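Long-range contacts in uncharacterized protein (Bacteroides vulgatus, PDB 4FMR), which is of unknown function but probably binds DNA, pairing an HU/IHF-like domain with an immunoglobulin-like domain: residues L6-V11 against T119-L124; G136-T141 against R152-F157; A148-N153 against I237-A242; G158-V163 against T217-G222. All coordinates share one frame; numbering follows the deposited sequence. Where two conformers were deposited one is given.

Contact 1 of 4, residues L6-V11 against T119-L124; sequences LKAWLV and TRVDVL
Leu124 supplies the main bump of this contact and the Trp9 indole the flat surface it rests on. With CG beside the backbone N (chi1 -53°), Leu124 sets CD1 over the centre of the six-membered ring, 3.7 Å from its centroid, a CH-pi contact almost along the ring normal. Its CB packs on the same face, 3.7 Å from Trp9 CZ3. A broad, flat indole suits this place because it can take both CB and CD1 of Leu124 on one face; an alanine here would probably leave Leu124 without its platform and loosen this end of the strand pair.

On the sheet face of Ala8, the small methyl CB sits 4.0 Å from Val121 CG1, while Leu10 brings CD1 crosswise to within 3.9 Å of Val123 CG1. Beneath these side chains the strands run parallel, joined by four backbone bonds; the shortest, Asp122 N to Leu6 O, measures 2.7 Å and is nearly straight. Further back, Thr119 CG2 lies against Leu6 CG, its OG1 being turned to Ala115 O. Strand 4-12 is the middle of a three-stranded sheet in the HU/IHF-like domain, between 119-126 and antiparallel 23-27, and Met70 and Phe86 of the second subunit pack on Leu6 and Ala8.

Contact 2 of 4, residues G136-T141 against R152-F157; sequences GQDATT and RNFTLF
Gln137 and Thr155 form the hydrogen-bonded pair at the heart of this antiparallel ladder, Gln137 N reaching Thr155 O at 2.7 Å and Thr155 N returning to Gln137 O at 2.8 Å. A water donates to that same Gln137 O and also bonds Thr155 OG1, so the carbonyl is gripped twice, and a threonine suits the strand because its hydroxyl can hold this water. On the other face of the sheet Phe154, with CG anti to the backbone N (chi1 -166°), folds its ring across the neighbouring strand: Gln137 O stands over one face, and CZ comes within 3.9 Å of Gly136 CA. A side chain at Gly136 would run into that ring, so glycine fits. The pair forms one edge of a four-stranded antiparallel sheet in the immunoglobulin-like domain, 132-138 outermost and 153-159 next to 197-201.

Where the strands part, Ala139 N still bonds Asn153 O, and a second water donates to Asn153 O and Asp138 OD1 while accepting from Thr140 N. Arg152, bent at chi2, brings NH1 back to Thr140 OG1 at 3.1 Å. Behind this shell Asp138 OD2 accepts from Thr141 N in an Asx motif and pairs with Thr149 OG1, which holds the carboxylate in place.

Contact 3 of 4, residues A148-N153 against I237-A242; sequences ATAGRN and IYIGGA
Ile237 leaves its strand with CG1 anti to the backbone N (chi1 -173°), a choice that puts CG2 in the crowded position between N and the carbonyl carbon. From CB the chain runs out through CG1, which lies 4.1 Å from Ala148 CB, to CD1 at the tip, which comes to 3.8 Å from Ala148 CB. The branched, extended side chain thus reaches over to a residue small enough to receive it, and around it Leu174, Leu213 and Phe154 complete a hydrophobic cluster. Ala148 is itself tied down by its backbone, its N bonding Tyr238 O at 2.7 Å and its O accepting from Gly240 N at 2.8 Å. These bonds join the short strand 147-149, parallel, to strand 231-240, whose other side pairs antiparallel with 209-217 in a five-stranded mixed sheet of the immunoglobulin-like domain.

Two residues on, Ala150 N meets Gly240 O at 2.9 Å in a nearly straight bond, and the chain then leaves the sheet through a type II turn from Thr149 to Arg152, with Gly151 at positive phi. Ala150 CB rests on Ile239 CG2 at 3.9 Å. Gly241 N is held by Asp208, and Ala242 CA approaches Ala150 O at 3.3 Å.

Contact 4 of 4, residues G158-V163 against T217-G222; sequences GKNLTV and TQYRGG
With OG1 anti to the backbone N (chi1 -171°), Thr217 directs its hydroxyl at the carbonyl of Thr162, while Tyr219, also anti (chi1 176°), swings its ring beneath the same residue. The Thr217 hydroxyl donates to a lone pair of Thr162 O, OG1 to O being 2.6 Å. Thr217 OG1 also accepts from Tyr219 N at 3.2 Å, closing an ST turn, and is bonded to Ala164 N besides. A threonine suits this place because one short side chain both gives and receives; a valine here would have no hydroxyl for these bonds, and the turn and the loop at Thr162 would probably be held together less firmly.

Over the tyrosine ring stands Thr162 CB, 3.8 Å from the centroid in a CH-pi contact, and Asn160 comes to the ring edge, OD1 3.4 Å from Tyr219 CE2. The same OD1 accepts from Gly222 N, the proton arriving straight (171° at hydrogen) but from well above the amide plane. Asn160 ND2 turns to Lys130 O, so both ends of the amide are employed, and the backbone at Asn160 has positive phi, which asparagine tolerates well. The contact joins the loop after strand 153-159 to the one after 209-217 near the protein surface. Uncharged bonds and one aromatic face carry it, so its hold would probably depend little on pH.

Contact 1 lies in the HU/IHF-like domain, and the other three belong to the immunoglobulin-like part that follows it. The centre of contact 1 is about 24 Å from that of contact 2 and about 27 Å from that of contact 3, with no touch to either, although strands 119-126 and 132-138 follow each other in the chain. Contacts 2 and 3 are close, centres about 9 Å apart: they share Arg152 and Asn153, and Phe154 CD1 packs on Ala148 CB at 3.4 Å, joining the two sheets. Contacts 2 and 4 both use strand 153-159, at centres about 19 Å apart. Contact 4 is nested in the loop that contact 3 closes, and contacts 1 and 3 both meet the second subunit.

Contact 1 of 4, residues L6-V11 against T119-L124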
loop_
_atom_site.group_PDB
_atom_site.type_symbol
_atom_site.label_atom_id
_atom_site.label_comp_id
_atom_site.label_asym_id
_atom_site.label_seq_id
_atom_site.Cartn_x
_atom_site.Cartn_y
_atom_site.Cartn_z
ATOM N N LEU B 6 16.634 -8.017 -9.028
ATOM C CA LEU B 6 16.575 -6.666 -8.472
ATOM C C LEU B 6 18.003 -6.250 -8.065
ATOM O O LEU B 6 18.731 -7.057 -7.475
ATOM C CB LEU B 6 15.599 -6.530 -7.279
ATOM C CG LEU B 6 14.098 -6.661 -7.541
ATOM C CD1 LEU B 6 13.335 -6.625 -6.245
ATOM C CD2 LEU B 6 13.594 -5.570 -8.442
ATOM N N LYS B 7 18.418 -5.024 -8.432
ATOM C CA LYS B 7 19.741 -4.484 -8.084
ATOM C C LYS B 7 19.588 -3.541 -6.893
ATOM O O LYS B 7 18.708 -2.677 -6.916
ATOM C CB LYS B 7 20.388 -3.772 -9.280
ATOM C CG LYS B 7 20.746 -4.700 -10.434
ATOM C CD LYS B 7 21.122 -3.896 -11.653
ATOM C CE LYS B 7 21.509 -4.759 -12.819
ATOM N NZ LYS B 7 22.041 -3.937 -13.931
ATOM N N ALA B 8 20.399 -3.725 -5.836
ATOM C CA ALA B 8 20.257 -2.890 -4.644
ATOM C C ALA B 8 21.596 -2.395 -4.080
ATOM O O ALA B 8 22.576 -3.146 -4.010
ATOM C CB ALA B 8 19.516 -3.657 -3.565
ATOM N N TRP B 9 21.606 -1.116 -3.659
ATOM C CA TRP B 9 22.721 -0.432 -3.003
ATOM C C TRP B 9 22.631 -0.571 -1.500
ATOM O O TRP B 9 21.538 -0.780 -0.961
ATOM C CB TRP B 9 22.744 1.072 -3.336
ATOM C CG TRP B 9 22.915 1.436 -4.773
ATOM C CD1 TRP B 9 22.003 2.066 -5.570
ATOM C CD2 TRP B 9 24.115 1.318 -5.549
ATOM N NE1 TRP B 9 22.549 2.312 -6.811
ATOM C CE2 TRP B 9 23.839 1.845 -6.832
ATOM C CE3 TRP B 9 25.397 0.800 -5.290
ATOM C CZ2 TRP B 9 24.794 1.860 -7.857
ATOM C CZ3 TRP B 9 26.340 0.807 -6.309
ATOM C CH2 TRP B 9 26.035 1.326 -7.577
ATOM N N LEU B 10 23.765 -0.366 -0.813
ATOM C CA LEU B 10 23.825 -0.365 0.642
ATOM C C LEU B 10 23.986 1.086 1.088
ATOM O O LEU B 10 25.056 1.677 0.917
ATOM C CB LEU B 10 24.950 -1.279 1.170
ATOM C CG LEU B 10 24.791 -2.784 0.918
ATOM C CD1 LEU B 10 26.122 -3.501 1.030
ATOM C CD2 LEU B 10 23.798 -3.398 1.871
ATOM N N VAL B 11 22.884 1.688 1.559
ATOM C CA VAL B 11 22.845 3.086 2.006
ATOM C C VAL B 11 22.642 3.112 3.529
ATOM O O VAL B 11 22.234 2.104 4.115
ATOM C CB VAL B 11 21.775 3.952 1.261
ATOM C CG1 VAL B 11 22.088 4.084 -0.228
ATOM C CG2 VAL B 11 20.352 3.433 1.481
ATOM N N THR B 119 12.512 -14.102 -7.732
ATOM C CA THR B 119 13.358 -12.923 -7.837
ATOM C C THR B 119 14.514 -13.023 -6.860
ATOM O O THR B 119 14.311 -13.316 -5.680
ATOM C CB THR B 119 12.519 -11.651 -7.610
ATOM O OG1 THR B 119 11.363 -11.732 -8.450
ATOM C CG2 THR B 119 13.305 -10.330 -7.902
ATOM N N ARG B 120 15.730 -12.775 -7.365
ATOM C CA ARG B 120 16.941 -12.705 -6.558
ATOM C C ARG B 120 17.392 -11.228 -6.460
ATOM O O ARG B 120 17.110 -10.427 -7.360
ATOM C CB ARG B 120 18.060 -13.608 -7.122
ATOM C CG ARG B 120 18.526 -13.265 -8.529
ATOM C CD ARG B 120 19.774 -14.060 -8.882
ATOM N NE ARG B 120 20.400 -13.558 -10.108
ATOM C CZ ARG B 120 21.358 -12.637 -10.136
ATOM N NH1 ARG B 120 21.835 -12.129 -9.005
ATOM N NH2 ARG B 120 21.854 -12.224 -11.295
ATOM N N VAL B 121 18.051 -10.877 -5.351
ATOM C CA VAL B 121 18.578 -9.533 -5.107
ATOM C C VAL B 121 20.088 -9.566 -5.360
ATOM O O VAL B 121 20.809 -10.364 -4.743
ATOM C CB VAL B 121 18.238 -8.971 -3.694
ATOM C CG1 VAL B 121 18.757 -7.538 -3.531
ATOM C CG2 VAL B 121 16.742 -9.032 -3.421
ATOM N N ASP B 122 20.545 -8.718 -6.299
ATOM C CA ASP B 122 21.946 -8.563 -6.664
ATOM C C ASP B 122 22.465 -7.315 -5.943
ATOM O O ASP B 122 22.150 -6.188 -6.350
ATOM C CB ASP B 122 22.089 -8.488 -8.202
ATOM C CG ASP B 122 23.445 -8.064 -8.751
ATOM O OD1 ASP B 122 24.484 -8.447 -8.150
ATOM O OD2 ASP B 122 23.472 -7.399 -9.814
ATOM N N VAL B 123 23.197 -7.533 -4.821
ATOM C CA VAL B 123 23.757 -6.475 -3.967
ATOM C C VAL B 123 24.992 -5.890 -4.667
ATOM O O VAL B 123 25.944 -6.615 -4.948
ATOM C CB VAL B 123 24.068 -6.981 -2.525
ATOM C CG1 VAL B 123 24.640 -5.867 -1.644
ATOM C CG2 VAL B 123 22.825 -7.588 -1.871
ATOM N N LEU B 124 24.948 -4.584 -4.973
ATOM C CA LEU B 124 26.011 -3.853 -5.684
ATOM C C LEU B 124 27.046 -3.250 -4.717
ATOM O O LEU B 124 28.052 -2.681 -5.155
ATOM C CB LEU B 124 25.395 -2.713 -6.538
ATOM C CG LEU B 124 24.260 -3.026 -7.524
ATOM C CD1 LEU B 124 23.664 -1.747 -8.058
ATOM C CD2 LEU B 124 24.737 -3.879 -8.685
#

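Contact 2 of 4, residues G136-T141 against R152-F157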
loop_
_atom_site.group_PDB
_atom_site.type_symbol
_atom_site.label_atom_id
_atom_site.label_comp_id
_atom_site.label_asym_id
_atom_site.label_seq_id
_atom_site.Cartn_x
_atom_site.Cartn_y
_atom_site.Cartn_z
ATOM N N GLY B 136 13.240 8.589 1.426
ATOM C CA GLY B 136 12.286 9.680 1.451
ATOM C C GLY B 136 11.109 9.403 2.358
ATOM O O GLY B 136 10.828 8.246 2.673
ATOM N N GLN B 137 10.398 10.460 2.778
ATOM C CA GLN B 137 9.215 10.278 3.609
ATOM C C GLN B 137 8.155 11.361 3.332
ATOM O O GLN B 137 8.447 12.559 3.403
ATOM C CB GLN B 137 9.557 10.239 5.119
ATOM C CG GLN B 137 8.380 9.701 5.953
ATOM C CD GLN B 137 8.569 9.818 7.436
ATOM O OE1 GLN B 137 8.936 10.877 7.978
ATOM N NE2 GLN B 137 8.245 8.741 8.132
ATOM N N ASP B 138 6.916 10.915 3.073
ATOM C CA ASP B 138 5.775 11.784 2.850
ATOM C C ASP B 138 5.162 12.122 4.190
ATOM O O ASP B 138 4.924 11.208 4.979
ATOM C CB ASP B 138 4.746 11.129 1.916
ATOM C CG ASP B 138 3.695 12.123 1.460
ATOM O OD1 ASP B 138 4.069 13.136 0.849
ATOM O OD2 ASP B 138 2.514 11.928 1.783
ATOM N N ALA B 139 4.919 13.424 4.464
ATOM C CA ALA B 139 4.399 13.878 5.755
ATOM C C ALA B 139 2.945 13.478 5.958
ATOM O O ALA B 139 2.572 13.073 7.052
ATOM C CB ALA B 139 4.545 15.388 5.884
ATOM N N THR B 140 2.145 13.551 4.903
ATOM C CA THR B 140 0.711 13.273 4.927
ATOM C C THR B 140 0.423 11.800 5.133
ATOM O O THR B 140 -0.397 11.497 5.991
ATOM C CB THR B 140 0.074 13.784 3.640
ATOM O OG1 THR B 140 0.339 15.173 3.586
ATOM C CG2 THR B 140 -1.428 13.570 3.589
ATOM N N THR B 141 1.052 10.895 4.358
ATOM C CA THR B 141 0.748 9.456 4.429
ATOM C C THR B 141 1.758 8.689 5.288
ATOM O O THR B 141 1.475 7.554 5.674
ATOM C CB THR B 141 0.718 8.842 3.006
ATOM O OG1 THR B 141 2.038 8.860 2.472
ATOM C CG2 THR B 141 -0.248 9.567 2.041
ATOM N N ARG B 152 1.958 19.336 -0.124
ATOM C CA ARG B 152 2.314 18.890 1.220
ATOM C C ARG B 152 3.825 18.649 1.325
ATOM O O ARG B 152 4.540 18.742 0.328
ATOM C CB ARG B 152 1.507 17.627 1.593
ATOM C CG ARG B 152 0.002 17.877 1.830
ATOM C CD ARG B 152 -0.275 18.698 3.088
ATOM N NE ARG B 152 -1.703 18.947 3.308
ATOM C CZ ARG B 152 -2.511 18.136 3.985
ATOM N NH1 ARG B 152 -2.051 17.002 4.499
ATOM N NH2 ARG B 152 -3.794 18.444 4.136
ATOM N N ASN B 153 4.318 18.385 2.539
ATOM C CA ASN B 153 5.746 18.213 2.765
ATOM C C ASN B 153 6.277 16.829 2.456
ATOM O O ASN B 153 5.628 15.819 2.664
ATOM C CB ASN B 153 6.125 18.565 4.199
ATOM C CG ASN B 153 6.022 20.047 4.464
ATOM O OD1 ASN B 153 6.783 20.864 3.923
ATOM N ND2 ASN B 153 5.037 20.431 5.256
ATOM N N PHE B 154 7.517 16.820 1.996
ATOM C CA PHE B 154 8.256 15.629 1.668
ATOM C C PHE B 154 9.654 15.751 2.253
ATOM O O PHE B 154 10.242 16.835 2.207
ATOM C CB PHE B 154 8.289 15.419 0.138
ATOM C CG PHE B 154 8.749 14.029 -0.217
ATOM C CD1 PHE B 154 7.868 12.951 -0.154
ATOM C CD2 PHE B 154 10.086 13.780 -0.546
ATOM C CE1 PHE B 154 8.310 11.656 -0.429
ATOM C CE2 PHE B 154 10.524 12.473 -0.816
ATOM C CZ PHE B 154 9.635 11.425 -0.752
ATOM N N THR B 155 10.171 14.646 2.838
ATOM C CA THR B 155 11.528 14.615 3.399
ATOM C C THR B 155 12.430 13.684 2.575
ATOM O O THR B 155 12.094 12.533 2.348
ATOM C CB THR B 155 11.536 14.195 4.890
ATOM O OG1 THR B 155 10.691 15.069 5.633
ATOM C CG2 THR B 155 12.922 14.241 5.492
ATOM N N LEU B 156 13.607 14.172 2.225
ATOM C CA LEU B 156 14.650 13.433 1.525
ATOM C C LEU B 156 15.810 13.163 2.466
ATOM O O LEU B 156 16.344 14.103 3.050
ATOM C CB LEU B 156 15.152 14.226 0.302
ATOM C CG LEU B 156 14.148 14.471 -0.793
ATOM C CD1 LEU B 156 14.452 15.758 -1.523
ATOM C CD2 LEU B 156 14.064 13.286 -1.707
ATOM N N PHE B 157 16.205 11.888 2.620
ATOM C CA PHE B 157 17.356 11.530 3.445
ATOM C C PHE B 157 18.506 11.136 2.533
ATOM O O PHE B 157 18.275 10.527 1.494
ATOM C CB PHE B 157 16.997 10.399 4.428
ATOM C CG PHE B 157 15.827 10.717 5.330
ATOM C CD1 PHE B 157 16.019 11.387 6.536
ATOM C CD2 PHE B 157 14.537 10.322 4.989
ATOM C CE1 PHE B 157 14.944 11.641 7.393
ATOM C CE2 PHE B 157 13.463 10.589 5.834
ATOM C CZ PHE B 157 13.672 11.240 7.033
HETATM O O HOH W 1 8.110 14.513 5.310
HETATM O O HOH W 2 3.152 15.060 2.456
#

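Contact 3 of 4, residues A148-N153 against I237-A242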
loop_
_atom_site.group_PDB
_atom_site.type_symbol
_atom_site.label_atom_id
_atom_site.label_comp_id
_atom_site.label_asym_id
_atom_site.label_seq_id
_atom_site.Cartn_x
_atom_site.Cartn_y
_atom_site.Cartn_z
ATOM N N ALA B 148 4.393 10.571 -2.823
ATOM C CA ALA B 148 4.281 11.860 -2.155
ATOM C C ALA B 148 2.952 12.549 -2.459
ATOM O O ALA B 148 2.258 12.178 -3.401
ATOM C CB ALA B 148 5.440 12.752 -2.591
ATOM N N THR B 149 2.611 13.543 -1.650
ATOM C CA THR B 149 1.369 14.315 -1.772
ATOM C C THR B 149 1.678 15.762 -2.230
ATOM O O THR B 149 2.423 16.466 -1.554
ATOM C CB THR B 149 0.613 14.308 -0.418
ATOM O OG1 THR B 149 0.496 12.963 0.078
ATOM C CG2 THR B 149 -0.770 14.925 -0.530
ATOM N N ALA B 150 1.093 16.191 -3.361
ATOM C CA ALA B 150 1.208 17.563 -3.890
ATOM C C ALA B 150 0.625 18.549 -2.893
ATOM O O ALA B 150 -0.357 18.229 -2.245
ATOM C CB ALA B 150 0.484 17.684 -5.232
ATOM N N GLY B 151 1.265 19.702 -2.738
ATOM C CA GLY B 151 0.840 20.731 -1.793
ATOM C C GLY B 151 1.184 20.414 -0.356
ATOM O O GLY B 151 0.743 21.126 0.546
ATOM N N ARG B 152 1.958 19.336 -0.124
ATOM C CA ARG B 152 2.314 18.890 1.220
ATOM C C ARG B 152 3.825 18.649 1.325
ATOM O O ARG B 152 4.540 18.742 0.328
ATOM C CB ARG B 152 1.507 17.627 1.593
ATOM C CG ARG B 152 0.002 17.877 1.830
ATOM C CD ARG B 152 -0.275 18.698 3.088
ATOM N NE ARG B 152 -1.703 18.947 3.308
ATOM C CZ ARG B 152 -2.511 18.136 3.985
ATOM N NH1 ARG B 152 -2.051 17.002 4.499
ATOM N NH2 ARG B 152 -3.794 18.444 4.136
ATOM N N ASN B 153 4.318 18.385 2.539
ATOM C CA ASN B 153 5.746 18.213 2.765
ATOM C C ASN B 153 6.277 16.829 2.456
ATOM O O ASN B 153 5.628 15.819 2.664
ATOM C CB ASN B 153 6.125 18.565 4.199
ATOM C CG ASN B 153 6.022 20.047 4.464
ATOM O OD1 ASN B 153 6.783 20.864 3.923
ATOM N ND2 ASN B 153 5.037 20.431 5.256
ATOM N N ILE B 237 10.034 9.698 -8.129
ATOM C CA ILE B 237 9.031 10.025 -7.114
ATOM C C ILE B 237 7.645 9.942 -7.740
ATOM O O ILE B 237 7.427 10.428 -8.850
ATOM C CB ILE B 237 9.290 11.455 -6.458
ATOM C CG1 ILE B 237 8.350 11.752 -5.248
ATOM C CG2 ILE B 237 9.211 12.585 -7.491
ATOM C CD1 ILE B 237 8.763 13.016 -4.328
ATOM N N TYR B 238 6.706 9.374 -7.002
ATOM C CA TYR B 238 5.332 9.391 -7.466
ATOM C C TYR B 238 4.599 10.500 -6.727
ATOM O O TYR B 238 4.601 10.541 -5.492
ATOM C CB TYR B 238 4.628 8.044 -7.299
ATOM C CG TYR B 238 3.163 8.126 -7.683
ATOM C CD1 TYR B 238 2.768 8.087 -9.021
ATOM C CD2 TYR B 238 2.171 8.267 -6.711
ATOM C CE1 TYR B 238 1.428 8.233 -9.382
ATOM C CE2 TYR B 238 0.831 8.425 -7.060
ATOM C CZ TYR B 238 0.461 8.391 -8.396
ATOM O OH TYR B 238 -0.867 8.489 -8.742
ATOM N N ILE B 239 3.961 11.384 -7.463
ATOM C CA ILE B 239 3.219 12.459 -6.809
ATOM C C ILE B 239 1.726 12.214 -6.998
ATOM O O ILE B 239 1.263 11.989 -8.115
ATOM C CB ILE B 239 3.676 13.854 -7.330
ATOM C CG1 ILE B 239 5.167 14.096 -6.901
ATOM C CG2 ILE B 239 2.727 14.972 -6.795
ATOM C CD1 ILE B 239 5.873 15.211 -7.490
ATOM N N GLY B 240 1.003 12.222 -5.885
ATOM C CA GLY B 240 -0.443 12.083 -5.880
ATOM C C GLY B 240 -1.016 13.472 -5.720
ATOM O O GLY B 240 -0.457 14.281 -4.962
ATOM N N GLY B 241 -2.100 13.751 -6.450
ATOM C CA GLY B 241 -2.779 15.040 -6.447
ATOM C C GLY B 241 -3.066 15.591 -5.063
ATOM O O GLY B 241 -3.241 14.834 -4.103
ATOM N N ALA B 242 -3.076 16.927 -4.964
ATOM C CA ALA B 242 -3.300 17.712 -3.751
ATOM C C ALA B 242 -4.554 17.247 -2.982
ATOM O O ALA B 242 -5.557 16.906 -3.618
ATOM C CB ALA B 242 -3.432 19.184 -4.118
#

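Contact 4 of 4, residues G158-V163 against T217-G222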
loop_
_atom_site.group_PDB
_atom_site.type_symbol
_atom_site.label_atom_id
_atom_site.label_comp_id
_atom_site.label_asym_id
_atom_site.label_seq_id
_atom_site.Cartn_x
_atom_site.Cartn_y
_atom_site.Cartn_z
ATOM N N GLY B 158 19.726 11.496 2.895
ATOM C CA GLY B 158 20.860 11.125 2.065
ATOM C C GLY B 158 22.191 11.638 2.547
ATOM O O GLY B 158 22.436 11.710 3.759
ATOM N N LYS B 159 23.075 11.959 1.577
ATOM C CA LYS B 159 24.429 12.444 1.822
ATOM C C LYS B 159 24.706 13.695 1.026
ATOM O O LYS B 159 24.491 13.718 -0.192
ATOM C CB LYS B 159 25.495 11.371 1.492
ATOM C CG LYS B 159 25.532 10.178 2.447
ATOM C CD LYS B 159 26.239 10.449 3.764
ATOM C CE LYS B 159 26.187 9.228 4.650
ATOM N NZ LYS B 159 26.988 9.405 5.890
ATOM N N ASN B 160 25.174 14.743 1.748
ATOM C CA ASN B 160 25.575 16.065 1.259
ATOM C C ASN B 160 24.538 16.663 0.293
ATOM O O ASN B 160 24.878 17.132 -0.791
ATOM C CB ASN B 160 26.956 15.979 0.599
ATOM C CG ASN B 160 28.012 15.620 1.605
ATOM O OD1 ASN B 160 28.239 16.339 2.592
ATOM N ND2 ASN B 160 28.644 14.473 1.401
ATOM N N LEU B 161 23.283 16.695 0.746
ATOM C CA LEU B 161 22.126 17.160 -0.020
ATOM C C LEU B 161 21.867 18.675 0.133
ATOM O O LEU B 161 21.020 19.186 -0.602
ATOM C CB LEU B 161 20.858 16.377 0.409
ATOM C CG LEU B 161 20.793 14.886 0.044
ATOM C CD1 LEU B 161 19.437 14.284 0.436
ATOM C CD2 LEU B 161 20.999 14.666 -1.450
ATOM N N THR B 162 22.597 19.388 1.049
ATOM C CA THR B 162 22.428 20.831 1.312
ATOM C C THR B 162 22.397 21.620 0.008
ATOM O O THR B 162 23.314 21.497 -0.801
ATOM C CB THR B 162 23.536 21.382 2.244
ATOM O OG1 THR B 162 23.586 20.612 3.436
ATOM C CG2 THR B 162 23.324 22.846 2.629
ATOM N N VAL B 163 21.336 22.410 -0.197
ATOM C CA VAL B 163 21.198 23.250 -1.392
ATOM C C VAL B 163 21.977 24.568 -1.114
ATOM O O VAL B 163 21.626 25.316 -0.206
ATOM C CB VAL B 163 19.707 23.470 -1.781
ATOM C CG1 VAL B 163 19.577 24.484 -2.912
ATOM C CG2 VAL B 163 19.040 22.149 -2.179
ATOM N N THR B 217 23.294 21.265 -6.514
ATOM C CA THR B 217 23.931 22.098 -5.500
ATOM C C THR B 217 25.424 22.255 -5.762
ATOM O O THR B 217 26.029 21.426 -6.451
ATOM C CB THR B 217 23.666 21.487 -4.083
ATOM O OG1 THR B 217 24.104 22.388 -3.064
ATOM C CG2 THR B 217 24.274 20.089 -3.894
ATOM N N GLN B 218 26.015 23.326 -5.187
ATOM C CA GLN B 218 27.456 23.601 -5.246
ATOM C C GLN B 218 28.099 23.308 -3.867
ATOM O O GLN B 218 29.267 23.636 -3.632
ATOM C CB GLN B 218 27.724 25.043 -5.701
ATOM C CG GLN B 218 27.446 25.232 -7.175
ATOM C CD GLN B 218 27.420 26.672 -7.595
ATOM O OE1 GLN B 218 26.476 27.412 -7.305
ATOM N NE2 GLN B 218 28.420 27.076 -8.356
ATOM N N TYR B 219 27.323 22.681 -2.964
ATOM C CA TYR B 219 27.761 22.275 -1.635
ATOM C C TYR B 219 28.682 21.072 -1.764
ATOM O O TYR B 219 28.274 20.045 -2.312
ATOM C CB TYR B 219 26.550 21.957 -0.723
ATOM C CG TYR B 219 26.934 21.446 0.652
ATOM C CD1 TYR B 219 27.378 22.317 1.647
ATOM C CD2 TYR B 219 26.866 20.089 0.955
ATOM C CE1 TYR B 219 27.758 21.847 2.905
ATOM C CE2 TYR B 219 27.230 19.608 2.210
ATOM C CZ TYR B 219 27.672 20.488 3.186
ATOM O OH TYR B 219 28.035 19.992 4.418
ATOM N N ARG B 220 29.912 21.200 -1.242
ATOM C CA ARG B 220 30.965 20.178 -1.263
ATOM C C ARG B 220 30.866 19.243 -0.053
ATOM O O ARG B 220 30.572 19.707 1.059
ATOM C CB ARG B 220 32.340 20.873 -1.262
ATOM C CG ARG B 220 33.522 19.955 -1.572
ATOM C CD ARG B 220 34.862 20.622 -1.309
ATOM N NE ARG B 220 35.046 21.867 -2.063
ATOM C CZ ARG B 220 35.511 21.937 -3.308
ATOM N NH1 ARG B 220 35.832 20.831 -3.968
ATOM N NH2 ARG B 220 35.650 23.116 -3.904
ATOM N N GLY B 221 31.183 17.959 -0.278
ATOM C CA GLY B 221 31.215 16.916 0.747
ATOM C C GLY B 221 31.957 17.326 2.009
ATOM O O GLY B 221 33.147 17.674 1.953
ATOM N N GLY B 222 31.224 17.335 3.128
ATOM C CA GLY B 222 31.715 17.720 4.447
ATOM C C GLY B 222 32.157 19.168 4.491
ATOM O O GLY B 222 31.445 20.059 4.006
#